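Local structure of SAP-like pentraxin (Limulus polyphemus, 3FLP) at residues F19-F24 / T139-Q144; N46-I50 / Q156-S160; A54-N60 / E145-I149; D59-I63 / H132-A136. The protein is a lectin of the pentraxin family that binds two calcium ions per subunit and probably recognises sugar ligands through them. One frame throughout, in Å; residues are numbered along the deposited sequence.

How the contacts relate
From the N terminus, strand 21-24 first meets strand 139-142, closing the loop of contact 1. Strand 48-55 then runs along the other edge of 139-142. Its start meets 156-160 in contact 2 and its end leads into contact 3, where 54-60 faces 145-149. Contact 3 is nested inside contact 2; both cross contact 1, because they start inside its loop and end after 139-144. Contact 4, nested within contacts 1 and 2, begins from Asp59 and Asn60, shared with contact 3, and ties the start of strand 60-68 to 132-136. Together they join one sheet of the pentraxin sandwich to its double calcium site, one ion shared by contacts 3 and 4, the other by 2 and 3.

Contact 1: F19-F24 / T139-Q144; sequences FPHLRF and TVVIGQ
Phe24, Val140, Leu22 and Ile142 form the apolar centre of this antiparallel strand pair, in one sheet of the pentraxin beta-sandwich. Phe24 (chi1 m) brings CD1 to 3.8 Å from Val140 CG1 and CE1 to 3.7 Å from Ile142 CG1. Leu22 CB lies 4.0 Å from Ile142 CB; these branched side chains share a face and fill the core against strands 7-11 and 161-169. Both backbones are extended, the axes 4.6 Å apart at 160°. Leu22 and Ile142 are a hydrogen-bonded pair, with Leu22 N to Ile142 O 3.2 Å and Ile142 N to Leu22 O 2.9 Å. Phe24 N donates to Val140 O (3.0 Å). Arg23 and Val141, a non-hydrogen-bonded pair, occupy the other face, CA atoms 4.4 Å apart. Gly143, just past the strand, takes phi 94°, psi -13°, where a CB would jam against the preceding carbonyl. At the polar edge His21 ND1 donates to Phe19 O (2.9 Å), and Gln144 (m,m) sends NE2 to Pro20 O (3.0 Å).

Contact 2: N46-I50 / Q156-S160; sequences NTGYI and QESWS. With CA (calcium ion), chain P.
Trp159, with chi1 t and chi2 84°, turns one face of its indole to Ile50. In the m,t rotamer Ile50 puts CG1 3.8 Å from the centroid of the five-membered ring of Trp159, nearly on its normal, a CH-pi contact. Gly48 lies at the indole edge, its CA 4.0 Å from Trp159 CD1 and 3.3 Å from Ser158 O; any CB would clash with both residues. The CA atoms of Gly48 and Trp159 are 4.2 Å apart, and the end-to-end directions of 47-50 and 156-159 differ by 46°. Tyr49 N donates to Glu157 O at 3.0 Å, and Tyr49 CD1 (chi1 m, chi2 77°) lies 3.7 Å from Glu157 CB. A water lies 3.0 Å from Thr47 O and 2.6 Å from Ser158 O. Glu157, ending a 3-10 turn, takes the m,t rotamer and extends OE1 to 2.4 Å from calcium P, which Glu145, Asp147 and Glu154 also bind. Backbone bond and aromatic packing thus hold the chain at and just after Glu157, whose carboxylate charge is met by the metal, joining pentraxin core to calcium site.

Contact 3: A54-N60 / E145-I149; sequences ATSNQDN and EQDKI. With CA (calcium ion), chain O; CA (calcium ion), chain P.
Residues 55-58 make a tight turn closed by Thr55 N to Gln58 O (2.9 Å) and Gln58 N to Thr55 O (3.1 Å), and the chain bends at Asp59. Facing it, 145-149 is an irregular loop with a classic beta bulge at Asp147 and Lys148. The CA atoms of Asp59 and Asp147 are 5.3 Å apart, those of Ala54 and Ile149 6.0 Å.

No direct hydrogen bond links the segments; calcium does. Ion O is bound by Asp59 OD2 (2.4 Å), Asn60 OD1 (2.3 Å), Glu145 OE1 and OE2 (2.5 and 2.6 Å), Gln146 O (2.4 Å), Asp147 OD1 (2.4 Å) and a water; Asn60 ND2 hydrogen-bonds Gln79. Glu145 OE1 and Asp147 OD1 also bind ion P (2.5 and 2.6 Å), with Asp147 OD2 at 2.4 Å, so two carboxylates bridge the paired ions of the pentraxin calcium site, their charge offsetting the cations'. A water joins Asp59 O and Glu145 OE2, each at 2.7 Å. Away from the metals, small Ala54 admits Ile149 (m,m), with Ala54 CB 3.9 Å from Ile149 CD1. Glu154 and Glu157 complete site P, while the Gln146 side chain bonds to Gly150, Ser52 and Thr139, fastening the loop beside strands 48-55 and 139-142.

Contact 4: D59-I63 / H132-A136; sequences DNQFI and HQISA. With CA (calcium ion), chain O.
A single buried glutamine carries the polar part of this contact: Gln61 (m,m) reaches from the bent start of strand 60-68 to the irregular segment 132-136. Gln61 OE1 accepts a hydrogen bond from His132 NE2 at 3.0 Å, lying near the imidazole plane; chi1 t and chi2 70° of His132 aim the ring there. An amide suits the spot because it can accept at one end and donate at the other, and Gln61 NE2 hydrogen-bonds to Thr55 OG1. Ile134 (m,t) packs beside this polar bridge, CG2 3.8 Å from Gln61 OE1 and CD1 3.9 Å from Phe62 CB. The CA-to-CB bond of Phe62 (chi1 t) points toward 132-136, while its ring packs on Leu34 and Val36 of the opposing sheet. CA atoms of Gln61 and Ile134 are 6.4 Å apart. Gln61 and Phe62 both face Cys53, a classic beta bulge, just after calcium ligands Asp59 and Asn60. The contact thus joins a bulged sandwich strand, at the rim of the pentraxin calcium site, to a connecting loop.

Contact 1: F19-F24 / T139-Q144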
loop_
_atom_site.group_PDB
_atom_site.type_symbol
_atom_site.label_atom_id
_atom_site.label_comp_id
_atom_site.label_asym_id
_atom_site.label_seq_id
_atom_site.Cartn_x
_atom_site.Cartn_y
_atom_site.Cartn_z
ATOM N N PHE A 19 15.048 -43.285 32.965
ATOM C CA PHE A 19 13.823 -43.249 32.168
ATOM C C PHE A 19 13.558 -41.839 31.622
ATOM O O PHE A 19 12.826 -41.052 32.227
ATOM C CB PHE A 19 12.613 -43.695 33.008
ATOM C CG PHE A 19 12.765 -45.057 33.638
ATOM C CD1 PHE A 19 13.415 -45.206 34.863
ATOM C CD2 PHE A 19 12.252 -46.189 33.009
ATOM C CE1 PHE A 19 13.549 -46.471 35.453
ATOM C CE2 PHE A 19 12.381 -47.454 33.587
ATOM C CZ PHE A 19 13.030 -47.596 34.809
ATOM N N PRO A 20 14.157 -41.494 30.474
ATOM C CA PRO A 20 13.911 -40.149 29.939
ATOM C C PRO A 20 12.413 -39.899 29.748
ATOM O O PRO A 20 11.704 -40.736 29.188
ATOM C CB PRO A 20 14.701 -40.144 28.625
ATOM C CG PRO A 20 14.772 -41.605 28.253
ATOM C CD PRO A 20 15.017 -42.277 29.574
ATOM N N HIS A 21 11.931 -38.758 30.229
ATOM C CA HIS A 21 10.513 -38.444 30.106
ATOM C C HIS A 21 10.198 -36.987 30.401
ATOM O O HIS A 21 11.040 -36.226 30.869
ATOM C CB HIS A 21 9.686 -39.295 31.080
ATOM C CG HIS A 21 9.833 -38.883 32.515
ATOM N ND1 HIS A 21 10.962 -39.156 33.260
ATOM C CD2 HIS A 21 8.998 -38.203 33.339
ATOM C CE1 HIS A 21 10.815 -38.667 34.480
ATOM N NE2 HIS A 21 9.630 -38.084 34.554
ATOM N N LEU A 22 8.953 -36.624 30.130
ATOM C CA LEU A 22 8.445 -35.291 30.400
ATOM C C LEU A 22 7.208 -35.514 31.264
ATOM O O LEU A 22 6.515 -36.520 31.108
ATOM C CB LEU A 22 8.004 -34.586 29.113
ATOM C CG LEU A 22 8.941 -34.485 27.910
ATOM C CD1 LEU A 22 8.291 -33.582 26.853
ATOM C CD2 LEU A 22 10.274 -33.916 28.338
ATOM N N ARG A 23 6.942 -34.590 32.179
ATOM C CA ARG A 23 5.754 -34.676 33.017
ATOM C C ARG A 23 5.183 -33.269 33.076
ATOM O O ARG A 23 5.856 -32.336 33.525
ATOM C CB ARG A 23 6.087 -35.154 34.435
ATOM C CG ARG A 23 4.830 -35.390 35.292
ATOM C CD ARG A 23 5.161 -35.799 36.730
ATOM N NE ARG A 23 5.613 -34.661 37.526
ATOM C CZ ARG A 23 6.821 -34.551 38.068
ATOM N NH1 ARG A 23 7.717 -35.515 37.909
ATOM N NH2 ARG A 23 7.139 -33.472 38.766
ATOM N N PHE A 24 3.953 -33.102 32.610
ATOM C CA PHE A 24 3.354 -31.779 32.637
ATOM C C PHE A 24 3.012 -31.360 34.054
ATOM O O PHE A 24 2.481 -32.147 34.840
ATOM C CB PHE A 24 2.135 -31.731 31.723
ATOM C CG PHE A 24 2.496 -31.703 30.269
ATOM C CD1 PHE A 24 2.865 -32.870 29.609
ATOM C CD2 PHE A 24 2.538 -30.497 29.575
ATOM C CE1 PHE A 24 3.276 -32.840 28.270
ATOM C CE2 PHE A 24 2.951 -30.453 28.231
ATOM C CZ PHE A 24 3.320 -31.631 27.582
ATOM N N THR A 139 -2.580 -36.719 35.401
ATOM C CA THR A 139 -1.188 -36.317 35.231
ATOM C C THR A 139 -0.685 -36.889 33.911
ATOM O O THR A 139 -0.819 -38.088 33.659
ATOM C CB THR A 139 -0.290 -36.874 36.376
ATOM O OG1 THR A 139 -0.657 -36.262 37.618
ATOM C CG2 THR A 139 1.175 -36.584 36.108
ATOM N N VAL A 140 -0.098 -36.036 33.074
ATOM C CA VAL A 140 0.415 -36.478 31.779
ATOM C C VAL A 140 1.932 -36.659 31.744
ATOM O O VAL A 140 2.693 -35.757 32.114
ATOM C CB VAL A 140 0.045 -35.485 30.643
ATOM C CG1 VAL A 140 0.691 -35.926 29.329
ATOM C CG2 VAL A 140 -1.466 -35.409 30.479
ATOM N N VAL A 141 2.361 -37.836 31.295
ATOM C CA VAL A 141 3.781 -38.143 31.150
ATOM C C VAL A 141 4.011 -38.518 29.691
ATOM O O VAL A 141 3.187 -39.212 29.090
ATOM C CB VAL A 141 4.222 -39.338 32.032
ATOM C CG1 VAL A 141 5.531 -39.900 31.516
ATOM C CG2 VAL A 141 4.405 -38.888 33.477
ATOM N N ILE A 142 5.119 -38.053 29.122
ATOM C CA ILE A 142 5.451 -38.356 27.735
ATOM C C ILE A 142 6.700 -39.235 27.663
ATOM O O ILE A 142 7.703 -38.953 28.320
ATOM C CB ILE A 142 5.730 -37.067 26.921
ATOM C CG1 ILE A 142 4.536 -36.110 27.005
ATOM C CG2 ILE A 142 6.014 -37.418 25.465
ATOM C CD1 ILE A 142 3.265 -36.636 26.389
ATOM N N GLY A 143 6.630 -40.302 26.872
ATOM C CA GLY A 143 7.786 -41.168 26.706
ATOM C C GLY A 143 7.870 -42.386 27.604
ATOM O O GLY A 143 8.692 -43.276 27.363
ATOM N N GLN A 144 7.042 -42.426 28.645
ATOM C CA GLN A 144 7.024 -43.558 29.564
ATOM C C GLN A 144 5.569 -43.879 29.911
ATOM O O GLN A 144 4.688 -43.037 29.753
ATOM C CB GLN A 144 7.793 -43.236 30.861
ATOM C CG GLN A 144 9.274 -42.867 30.717
ATOM C CD GLN A 144 10.146 -44.012 30.193
ATOM O OE1 GLN A 144 9.819 -45.188 30.347
ATOM N NE2 GLN A 144 11.269 -43.664 29.591
HETATM O O HOH W 1 0.154 -33.235 34.069
#

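Contact 2: N46-I50 / Q156-S160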
loop_
_atom_site.group_PDB
_atom_site.type_symbol
_atom_site.label_atom_id
_atom_site.label_comp_id
_atom_site.label_asym_id
_atom_site.label_seq_id
_atom_site.Cartn_x
_atom_site.Cartn_y
_atom_site.Cartn_z
ATOM N N ASN A 46 9.521 -51.921 18.105
ATOM C CA ASN A 46 8.712 -52.471 19.182
ATOM C C ASN A 46 7.834 -51.438 19.870
ATOM O O ASN A 46 8.119 -50.240 19.862
ATOM C CB ASN A 46 9.576 -53.219 20.212
ATOM C CG ASN A 46 10.749 -52.406 20.702
ATOM O OD1 ASN A 46 11.666 -52.092 19.941
ATOM N ND2 ASN A 46 10.733 -52.064 21.984
ATOM N N THR A 47 6.747 -51.929 20.451
ATOM C CA THR A 47 5.767 -51.099 21.130
ATOM C C THR A 47 6.348 -50.122 22.142
ATOM O O THR A 47 7.217 -50.469 22.938
ATOM C CB THR A 47 4.741 -51.979 21.848
ATOM O OG1 THR A 47 4.230 -52.945 20.923
ATOM C CG2 THR A 47 3.591 -51.132 22.386
ATOM N N GLY A 48 5.850 -48.894 22.095
ATOM C CA GLY A 48 6.283 -47.869 23.021
ATOM C C GLY A 48 5.094 -46.973 23.310
ATOM O O GLY A 48 4.270 -46.744 22.426
ATOM N N TYR A 49 4.982 -46.481 24.539
ATOM C CA TYR A 49 3.873 -45.599 24.898
ATOM C C TYR A 49 4.337 -44.154 24.850
ATOM O O TYR A 49 5.332 -43.788 25.478
ATOM C CB TYR A 49 3.333 -45.952 26.287
ATOM C CG TYR A 49 2.673 -47.302 26.289
ATOM C CD1 TYR A 49 3.433 -48.469 26.298
ATOM C CD2 TYR A 49 1.286 -47.416 26.172
ATOM C CE1 TYR A 49 2.833 -49.720 26.182
ATOM C CE2 TYR A 49 0.673 -48.660 26.053
ATOM C CZ TYR A 49 1.453 -49.807 26.057
ATOM O OH TYR A 49 0.855 -51.033 25.922
ATOM N N ILE A 50 3.605 -43.338 24.100
ATOM C CA ILE A 50 3.952 -41.934 23.918
ATOM C C ILE A 50 3.297 -40.992 24.918
ATOM O O ILE A 50 3.980 -40.288 25.660
ATOM C CB ILE A 50 3.585 -41.486 22.482
ATOM C CG1 ILE A 50 4.323 -42.373 21.477
ATOM C CG2 ILE A 50 3.952 -40.023 22.267
ATOM C CD1 ILE A 50 3.900 -42.163 20.044
ATOM N N GLN A 156 10.422 -51.757 29.035
ATOM C CA GLN A 156 9.809 -52.392 27.875
ATOM C C GLN A 156 8.583 -51.652 27.335
ATOM O O GLN A 156 8.063 -52.000 26.279
ATOM C CB GLN A 156 9.459 -53.848 28.184
ATOM C CG GLN A 156 10.685 -54.758 28.252
ATOM C CD GLN A 156 10.323 -56.232 28.379
ATOM O OE1 GLN A 156 9.703 -56.653 29.365
ATOM N NE2 GLN A 156 10.708 -57.026 27.379
ATOM N N GLU A 157 8.126 -50.626 28.046
ATOM C CA GLU A 157 6.971 -49.856 27.591
ATOM C C GLU A 157 7.347 -48.414 27.240
ATOM O O GLU A 157 6.482 -47.601 26.899
ATOM C CB GLU A 157 5.874 -49.878 28.654
ATOM C CG GLU A 157 5.366 -51.287 28.962
ATOM C CD GLU A 157 4.347 -51.320 30.091
ATOM O OE1 GLU A 157 4.602 -50.697 31.137
ATOM O OE2 GLU A 157 3.295 -51.976 29.942
ATOM N N SER A 158 8.639 -48.100 27.307
ATOM C CA SER A 158 9.103 -46.754 26.993
ATOM C C SER A 158 9.122 -46.510 25.488
ATOM O O SER A 158 9.111 -47.450 24.689
ATOM C CB SER A 158 10.507 -46.526 27.559
ATOM O OG SER A 158 11.472 -47.246 26.817
ATOM N N TRP A 159 9.145 -45.240 25.103
ATOM C CA TRP A 159 9.188 -44.881 23.694
ATOM C C TRP A 159 10.403 -43.998 23.461
ATOM O O TRP A 159 10.553 -42.962 24.106
ATOM C CB TRP A 159 7.933 -44.113 23.287
ATOM C CG TRP A 159 7.861 -43.855 21.811
ATOM C CD1 TRP A 159 7.385 -44.705 20.852
ATOM C CD2 TRP A 159 8.303 -42.680 21.119
ATOM N NE1 TRP A 159 7.502 -44.135 19.610
ATOM C CE2 TRP A 159 8.062 -42.892 19.740
ATOM C CE3 TRP A 159 8.879 -41.467 21.528
ATOM C CZ2 TRP A 159 8.375 -41.934 18.765
ATOM C CZ3 TRP A 159 9.189 -40.510 20.556
ATOM C CH2 TRP A 159 8.933 -40.755 19.190
ATOM N N SER A 160 11.268 -44.412 22.545
ATOM C CA SER A 160 12.460 -43.638 22.229
ATOM C C SER A 160 12.328 -43.040 20.835
ATOM O O SER A 160 11.785 -43.669 19.928
ATOM C CB SER A 160 13.705 -44.523 22.310
ATOM O OG SER A 160 13.935 -44.928 23.650
HETATM CA CA CA P . 3.597 -50.187 33.223
HETATM O O HOH W 2 9.748 -49.965 24.495
HETATM O O HOH W 3 2.160 -51.802 32.268
HETATM O O HOH W 4 5.305 -48.582 33.546
#

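Contact 3: A54-N60 / E145-I149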
loop_
_atom_site.group_PDB
_atom_site.type_symbol
_atom_site.label_atom_id
_atom_site.label_comp_id
_atom_site.label_asym_id
_atom_site.label_seq_id
_atom_site.Cartn_x
_atom_site.Cartn_y
_atom_site.Cartn_z
ATOM N N ALA A 54 -2.607 -40.461 33.885
ATOM C CA ALA A 54 -2.991 -41.236 35.051
ATOM C C ALA A 54 -3.593 -40.417 36.188
ATOM O O ALA A 54 -3.184 -39.282 36.429
ATOM C CB ALA A 54 -1.779 -41.995 35.569
ATOM N N THR A 55 -4.570 -41.008 36.875
ATOM C CA THR A 55 -5.206 -40.385 38.034
ATOM C C THR A 55 -4.881 -41.274 39.236
ATOM O O THR A 55 -4.384 -42.388 39.070
ATOM C CB THR A 55 -6.743 -40.276 37.882
ATOM O OG1 THR A 55 -7.297 -41.561 37.564
ATOM C CG2 THR A 55 -7.097 -39.273 36.795
ATOM N N SER A 56 -5.157 -40.792 40.443
ATOM C CA SER A 56 -4.852 -41.567 41.652
ATOM C C SER A 56 -5.444 -42.981 41.659
ATOM O O SER A 56 -4.788 -43.933 42.084
ATOM C CB SER A 56 -5.325 -40.812 42.899
ATOM O OG SER A 56 -6.719 -40.560 42.837
ATOM N N ASN A 57 -6.669 -43.111 41.168
ATOM C CA ASN A 57 -7.373 -44.390 41.132
ATOM C C ASN A 57 -7.209 -45.180 39.831
ATOM O O ASN A 57 -7.650 -46.329 39.742
ATOM C CB ASN A 57 -8.864 -44.133 41.323
ATOM C CG ASN A 57 -9.430 -43.217 40.235
ATOM O OD1 ASN A 57 -8.991 -42.069 40.082
ATOM N ND2 ASN A 57 -10.396 -43.724 39.466
ATOM N N GLN A 58 -6.600 -44.571 38.818
ATOM C CA GLN A 58 -6.455 -45.234 37.524
ATOM C C GLN A 58 -5.210 -44.769 36.782
ATOM O O GLN A 58 -5.214 -43.713 36.149
ATOM C CB GLN A 58 -7.701 -44.956 36.671
ATOM C CG GLN A 58 -7.682 -45.545 35.260
ATOM C CD GLN A 58 -7.375 -47.029 35.250
ATOM O OE1 GLN A 58 -6.214 -47.430 35.214
ATOM N NE2 GLN A 58 -8.419 -47.853 35.300
ATOM N N ASP A 59 -4.148 -45.563 36.850
ATOM C CA ASP A 59 -2.904 -45.203 36.186
ATOM C C ASP A 59 -2.996 -45.286 34.661
ATOM O O ASP A 59 -2.142 -44.749 33.953
ATOM C CB ASP A 59 -1.743 -46.082 36.694
ATOM C CG ASP A 59 -1.936 -47.570 36.400
ATOM O OD1 ASP A 59 -3.006 -48.129 36.741
ATOM O OD2 ASP A 59 -1.001 -48.188 35.840
ATOM N N ASN A 60 -4.044 -45.941 34.167
ATOM C CA ASN A 60 -4.236 -46.111 32.730
ATOM C C ASN A 60 -5.499 -45.426 32.195
ATOM O O ASN A 60 -6.315 -46.051 31.520
ATOM C CB ASN A 60 -4.263 -47.611 32.402
ATOM C CG ASN A 60 -2.911 -48.292 32.633
ATOM O OD1 ASN A 60 -2.047 -47.765 33.344
ATOM N ND2 ASN A 60 -2.728 -49.471 32.037
ATOM N N GLU A 145 5.328 -45.100 30.385
ATOM C CA GLU A 145 3.993 -45.548 30.768
ATOM C C GLU A 145 3.920 -45.503 32.299
ATOM O O GLU A 145 4.727 -46.142 32.972
ATOM C CB GLU A 145 3.794 -46.984 30.260
ATOM C CG GLU A 145 2.349 -47.425 30.004
ATOM C CD GLU A 145 1.573 -47.723 31.273
ATOM O OE1 GLU A 145 2.047 -48.544 32.090
ATOM O OE2 GLU A 145 0.480 -47.140 31.448
ATOM N N GLN A 146 2.975 -44.744 32.849
ATOM C CA GLN A 146 2.835 -44.631 34.309
ATOM C C GLN A 146 2.073 -45.789 34.958
ATOM O O GLN A 146 1.034 -46.220 34.453
ATOM C CB GLN A 146 2.088 -43.346 34.687
ATOM C CG GLN A 146 2.692 -42.041 34.202
ATOM C CD GLN A 146 1.744 -40.863 34.406
ATOM O OE1 GLN A 146 1.646 -40.308 35.502
ATOM N NE2 GLN A 146 1.023 -40.490 33.347
ATOM N N ASP A 147 2.599 -46.286 36.076
ATOM C CA ASP A 147 1.937 -47.336 36.847
ATOM C C ASP A 147 1.579 -46.692 38.181
ATOM O O ASP A 147 0.950 -47.298 39.048
ATOM C CB ASP A 147 2.845 -48.548 37.053
ATOM C CG ASP A 147 2.927 -49.416 35.819
ATOM O OD1 ASP A 147 1.962 -49.393 35.024
ATOM O OD2 ASP A 147 3.937 -50.130 35.642
ATOM N N LYS A 148 1.998 -45.438 38.312
ATOM C CA LYS A 148 1.731 -44.606 39.478
ATOM C C LYS A 148 1.875 -43.178 38.960
ATOM O O LYS A 148 2.526 -42.949 37.934
ATOM C CB LYS A 148 2.736 -44.863 40.604
ATOM C CG LYS A 148 4.171 -44.595 40.209
ATOM C CD LYS A 148 5.059 -44.273 41.411
ATOM C CE LYS A 148 5.119 -45.413 42.407
ATOM N NZ LYS A 148 6.125 -45.120 43.465
ATOM N N ILE A 149 1.262 -42.218 39.644
ATOM C CA ILE A 149 1.353 -40.827 39.202
ATOM C C ILE A 149 2.807 -40.375 39.033
ATOM O O ILE A 149 3.566 -40.317 39.996
ATOM C CB ILE A 149 0.672 -39.872 40.196
ATOM C CG1 ILE A 149 -0.805 -40.243 40.347
ATOM C CG2 ILE A 149 0.835 -38.431 39.722
ATOM C CD1 ILE A 149 -1.557 -40.314 39.029
HETATM CA CA CA O . 0.188 -48.333 33.756
HETATM CA CA CA P . 3.597 -50.187 33.223
HETATM O O HOH W 5 -0.620 -44.728 31.716
HETATM O O HOH W 6 -0.019 -50.532 32.960
HETATM O O HOH W 4 5.305 -48.582 33.546
HETATM O O HOH W 3 2.160 -51.802 32.268
#

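Contact 4: D59-I63 / H132-A136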
loop_
_atom_site.group_PDB
_atom_site.type_symbol
_atom_site.label_atom_id
_atom_site.label_comp_id
_atom_site.label_asym_id
_atom_site.label_seq_id
_atom_site.Cartn_x
_atom_site.Cartn_y
_atom_site.Cartn_z
ATOM N N ASP A 59 -4.148 -45.563 36.850
ATOM C CA ASP A 59 -2.904 -45.203 36.186
ATOM C C ASP A 59 -2.996 -45.286 34.661
ATOM O O ASP A 59 -2.142 -44.749 33.953
ATOM C CB ASP A 59 -1.743 -46.082 36.694
ATOM C CG ASP A 59 -1.936 -47.570 36.400
ATOM O OD1 ASP A 59 -3.006 -48.129 36.741
ATOM O OD2 ASP A 59 -1.001 -48.188 35.840
ATOM N N ASN A 60 -4.044 -45.941 34.167
ATOM C CA ASN A 60 -4.236 -46.111 32.730
ATOM C C ASN A 60 -5.499 -45.426 32.195
ATOM O O ASN A 60 -6.315 -46.051 31.520
ATOM C CB ASN A 60 -4.263 -47.611 32.402
ATOM C CG ASN A 60 -2.911 -48.292 32.633
ATOM O OD1 ASN A 60 -2.047 -47.765 33.344
ATOM N ND2 ASN A 60 -2.728 -49.471 32.037
ATOM N N GLN A 61 -5.654 -44.142 32.492
ATOM C CA GLN A 61 -6.820 -43.390 32.034
ATOM C C GLN A 61 -6.847 -43.230 30.515
ATOM O O GLN A 61 -7.877 -43.436 29.873
ATOM C CB GLN A 61 -6.848 -42.007 32.702
ATOM C CG GLN A 61 -7.389 -42.016 34.123
ATOM C CD GLN A 61 -8.911 -42.104 34.169
ATOM O OE1 GLN A 61 -9.565 -42.392 33.162
ATOM N NE2 GLN A 61 -9.481 -41.856 35.341
ATOM N N PHE A 62 -5.706 -42.876 29.941
ATOM C CA PHE A 62 -5.615 -42.673 28.501
ATOM C C PHE A 62 -4.159 -42.867 28.095
ATOM O O PHE A 62 -3.277 -42.179 28.602
ATOM C CB PHE A 62 -6.094 -41.260 28.178
ATOM C CG PHE A 62 -6.242 -40.987 26.721
ATOM C CD1 PHE A 62 -5.138 -40.666 25.945
ATOM C CD2 PHE A 62 -7.494 -41.033 26.122
ATOM C CE1 PHE A 62 -5.278 -40.389 24.594
ATOM C CE2 PHE A 62 -7.642 -40.757 24.775
ATOM C CZ PHE A 62 -6.530 -40.435 24.013
ATOM N N ILE A 63 -3.898 -43.818 27.205
ATOM C CA ILE A 63 -2.527 -44.065 26.785
ATOM C C ILE A 63 -2.422 -44.356 25.299
ATOM O O ILE A 63 -3.116 -45.231 24.772
ATOM C CB ILE A 63 -1.891 -45.259 27.539
ATOM C CG1 ILE A 63 -2.724 -45.620 28.773
ATOM C CG2 ILE A 63 -0.481 -44.895 27.969
ATOM C CD1 ILE A 63 -2.223 -46.850 29.496
ATOM N N HIS A 132 -17.332 -43.455 28.957
ATOM C CA HIS A 132 -16.324 -43.123 29.951
ATOM C C HIS A 132 -15.921 -41.658 29.923
ATOM O O HIS A 132 -15.771 -41.060 28.861
ATOM C CB HIS A 132 -15.061 -43.968 29.765
ATOM C CG HIS A 132 -13.988 -43.662 30.763
ATOM N ND1 HIS A 132 -14.094 -43.996 32.097
ATOM C CD2 HIS A 132 -12.798 -43.030 30.629
ATOM C CE1 HIS A 132 -13.016 -43.585 32.741
ATOM N NE2 HIS A 132 -12.213 -42.996 31.873
ATOM N N GLN A 133 -15.747 -41.094 31.111
ATOM C CA GLN A 133 -15.315 -39.716 31.268
ATOM C C GLN A 133 -14.054 -39.759 32.115
ATOM O O GLN A 133 -14.072 -40.262 33.235
ATOM C CB GLN A 133 -16.363 -38.883 32.002
ATOM C CG GLN A 133 -17.599 -38.563 31.185
ATOM C CD GLN A 133 -18.550 -37.646 31.929
ATOM O OE1 GLN A 133 -18.137 -36.611 32.467
ATOM N NE2 GLN A 133 -19.830 -38.016 31.964
ATOM N N ILE A 134 -12.956 -39.249 31.577
ATOM C CA ILE A 134 -11.708 -39.238 32.323
ATOM C C ILE A 134 -11.871 -38.260 33.483
ATOM O O ILE A 134 -12.124 -37.074 33.277
ATOM C CB ILE A 134 -10.528 -38.813 31.416
ATOM C CG1 ILE A 134 -10.386 -39.821 30.270
ATOM C CG2 ILE A 134 -9.241 -38.733 32.225
ATOM C CD1 ILE A 134 -9.379 -39.428 29.224
ATOM N N SER A 135 -11.741 -38.767 34.703
ATOM C CA SER A 135 -11.893 -37.927 35.880
ATOM C C SER A 135 -10.836 -36.827 35.931
ATOM O O SER A 135 -9.729 -36.984 35.413
ATOM C CB SER A 135 -11.846 -38.789 37.146
ATOM O OG SER A 135 -10.935 -39.858 36.989
ATOM N N ALA A 136 -11.203 -35.711 36.549
ATOM C CA ALA A 136 -10.335 -34.549 36.677
ATOM C C ALA A 136 -9.056 -34.845 37.443
ATOM O O ALA A 136 -9.033 -35.707 38.323
ATOM C CB ALA A 136 -11.093 -33.423 37.374
HETATM CA CA CA O . 0.188 -48.333 33.756
HETATM O O HOH W 6 -0.019 -50.532 32.960
#